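Local structure of uncharacterized protein (4PUX) at residues Asp85-Tyr90 against Pro131-Leu136. The protein is of unknown function and belongs to the DUF3237 family, folding as an antiparallel beta-barrel related to the allene oxide cyclase barrels. Residues are numbered along the deposited sequence; the frame is centred on the assembly and turned at random. Where two conformers were deposited one is given.
With EDO (1,2-ethanediol), chain E.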
loop_
_atom_site.group_PDB
_atom_site.type_symbol
_atom_site.label_atom_id
_atom_site.label_comp_id
_atom_site.label_asym_id
_atom_site.label_seq_id
_atom_site.Cartn_x
_atom_site.Cartn_y
_atom_site.Cartn_z
ATOM N N ASP A 85 18.350 -8.745 -8.973
ATOM C CA ASP A 85 19.649 -8.394 -9.533
ATOM C C ASP A 85 20.434 -7.295 -8.782
ATOM O O ASP A 85 21.420 -6.763 -9.325
ATOM C CB ASP A 85 19.595 -8.164 -11.062
ATOM C CG ASP A 85 18.564 -7.138 -11.514
ATOM O OD1 ASP A 85 17.718 -6.662 -10.747
ATOM O OD2 ASP A 85 18.624 -6.780 -12.725
ATOM N N GLY A 86 19.947 -6.903 -7.587
ATOM C CA GLY A 86 20.723 -6.089 -6.656
ATOM C C GLY A 86 20.489 -4.591 -6.629
ATOM O O GLY A 86 21.197 -3.873 -5.908
ATOM N N ALA A 87 19.501 -4.101 -7.358
ATOM C CA ALA A 87 19.165 -2.672 -7.330
ATOM C C ALA A 87 18.330 -2.316 -6.078
ATOM O O ALA A 87 17.534 -3.145 -5.602
ATOM C CB ALA A 87 18.380 -2.286 -8.590
ATOM N N LEU A 88 18.620 -1.160 -5.499
ATOM C CA LEU A 88 17.827 -0.601 -4.389
ATOM C C LEU A 88 16.815 0.408 -4.904
ATOM O O LEU A 88 17.170 1.307 -5.721
ATOM C CB LEU A 88 18.715 0.033 -3.323
ATOM C CG LEU A 88 19.684 -0.909 -2.643
ATOM C CD1 LEU A 88 20.693 -0.137 -1.769
ATOM C CD2 LEU A 88 18.941 -1.974 -1.777
ATOM N N ILE A 89 15.580 0.289 -4.427
ATOM C CA ILE A 89 14.487 1.179 -4.803
ATOM C C ILE A 89 13.725 1.648 -3.559
ATOM O O ILE A 89 13.177 0.822 -2.827
ATOM C CB ILE A 89 13.487 0.539 -5.804
ATOM C CG1 ILE A 89 14.199 -0.179 -6.987
ATOM C CG2 ILE A 89 12.401 1.555 -6.225
ATOM C CD1 ILE A 89 13.285 -0.996 -7.857
ATOM N N TYR A 90 13.792 2.934 -3.280
ATOM C CA TYR A 90 13.062 3.585 -2.164
ATOM C C TYR A 90 11.600 3.787 -2.575
ATOM O O TYR A 90 11.329 4.360 -3.644
ATOM C CB TYR A 90 13.754 4.921 -1.818
ATOM C CG TYR A 90 12.949 5.910 -0.990
ATOM C CD1 TYR A 90 12.176 5.500 0.122
ATOM C CD2 TYR A 90 13.082 7.277 -1.234
ATOM C CE1 TYR A 90 11.432 6.435 0.861
ATOM C CE2 TYR A 90 12.366 8.223 -0.496
ATOM C CZ TYR A 90 11.605 7.800 0.602
ATOM O OH TYR A 90 10.857 8.673 1.367
ATOM N N PRO A 131 19.786 2.022 -13.976
ATOM C CA PRO A 131 19.211 2.315 -15.301
ATOM C C PRO A 131 18.093 1.353 -15.718
ATOM O O PRO A 131 17.196 1.735 -16.447
ATOM C CB PRO A 131 20.411 2.203 -16.225
ATOM C CG PRO A 131 21.580 2.551 -15.374
ATOM C CD PRO A 131 21.259 1.945 -14.030
ATOM N N LYS A 132 18.128 0.124 -15.207
ATOM C CA LYS A 132 17.115 -0.856 -15.539
ATOM C C LYS A 132 15.728 -0.481 -14.964
ATOM O O LYS A 132 14.697 -0.781 -15.571
ATOM C CB LYS A 132 17.556 -2.241 -15.015
ATOM C CG LYS A 132 16.624 -3.323 -15.372
ATOM C CD LYS A 132 17.201 -4.676 -15.108
ATOM C CE LYS A 132 16.126 -5.726 -15.303
ATOM N NZ LYS A 132 16.584 -7.059 -14.854
ATOM N N TYR A 133 15.721 0.136 -13.777
ATOM C CA TYR A 133 14.482 0.433 -13.077
ATOM C C TYR A 133 14.148 1.905 -12.969
ATOM O O TYR A 133 13.070 2.257 -12.438
ATOM C CB TYR A 133 14.520 -0.209 -11.662
ATOM C CG TYR A 133 14.817 -1.710 -11.708
ATOM C CD1 TYR A 133 13.833 -2.621 -12.110
ATOM C CD2 TYR A 133 16.090 -2.198 -11.437
ATOM C CE1 TYR A 133 14.094 -3.991 -12.192
ATOM C CE2 TYR A 133 16.360 -3.592 -11.506
ATOM C CZ TYR A 133 15.352 -4.467 -11.876
ATOM O OH TYR A 133 15.595 -5.840 -11.977
ATOM N N SER A 134 14.965 2.764 -13.596
ATOM C CA SER A 134 14.778 4.212 -13.432
ATOM C C SER A 134 13.500 4.764 -14.111
ATOM O O SER A 134 13.044 5.865 -13.770
ATOM C CB SER A 134 16.016 4.990 -13.880
ATOM O OG SER A 134 16.265 4.791 -15.235
ATOM N N TRP A 135 12.904 4.002 -15.022
ATOM C CA TRP A 135 11.590 4.378 -15.562
ATOM C C TRP A 135 10.565 4.598 -14.464
ATOM O O TRP A 135 9.647 5.431 -14.590
ATOM C CB TRP A 135 11.081 3.336 -16.590
ATOM C CG TRP A 135 10.682 2.007 -16.016
ATOM C CD1 TRP A 135 11.521 1.011 -15.565
ATOM C CD2 TRP A 135 9.365 1.480 -15.942
ATOM N NE1 TRP A 135 10.787 -0.085 -15.154
ATOM C CE2 TRP A 135 9.460 0.188 -15.357
ATOM C CE3 TRP A 135 8.100 1.990 -16.254
ATOM C CZ2 TRP A 135 8.341 -0.627 -15.147
ATOM C CZ3 TRP A 135 6.989 1.184 -16.057
ATOM C CH2 TRP A 135 7.114 -0.110 -15.503
ATOM N N LEU A 136 10.688 3.858 -13.355
ATOM C CA LEU A 136 9.766 4.009 -12.249
ATOM C C LEU A 136 9.851 5.349 -11.517
ATOM O O LEU A 136 8.870 5.753 -10.875
ATOM C CB LEU A 136 9.936 2.869 -11.254
ATOM C CG LEU A 136 9.645 1.449 -11.758
ATOM C CD1 LEU A 136 10.104 0.413 -10.719
ATOM C CD2 LEU A 136 8.164 1.344 -12.047
HETATM C C1 EDO E . 21.228 -3.157 -11.090
HETATM O O1 EDO E . 21.214 -1.780 -11.462
HETATM C C2 EDO E . 20.105 -3.833 -11.842
HETATM O O2 EDO E . 20.526 -4.141 -13.186
#
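D85 and the pair K132-Y133 meet tip to tip, and the carboxylate of D85 illustrates how one acidic group can tie two barrel loops together by dividing its oxygens between different donors. OD1 takes the hydroxyl proton of Y133, with OH 2.6 Å from OD1; the donor lies on the syn side, 24° out of the carboxylate plane. The tyrosine ring stands almost perpendicular to the carboxylate, at 89°, and OD1 lies at the ring's edge. This oxygen has a second partner in the hydroxyl of T83, which also bonds the amide of A87 and so links the turn to the end of strand 73-83. OD2 serves the ammonium group instead: NZ of K132 forms a salt bridge to it at 3.0 Å, approaching from above the carboxylate plane. The lysine chain is extended throughout, and CG of K132, anti to the backbone N (chi1 -177°), rests over the centre of one face of the Y133 ring, 3.8 Å above it, while NZ also gives a weak hydrogen bond to the tyrosine OH. That hydroxyl is thus donor to D85 and weak acceptor from K132. The O2 of an ethanediol, probably from the crystallisation liquor, adds a weak bond to OD2, and the same molecule is hydrogen-bonded to OG of S130. Farther along the Y133 side chain, toward its CB, the contact turns apolar, with CB of A87 3.7 Å from CD2 of Y133 and the CD1 tip of I89 4.1 Å from CB of Y133. I89, itself buried, also packs on L81 and F126 of the flanking strands 73-83 and 118-127. The contact joins the loop of the beta-hairpin formed by antiparallel strands 73-83 and 88-99 to the longer loop linking 118-127 with 141-147, at one end of the DUF3237 beta-barrel.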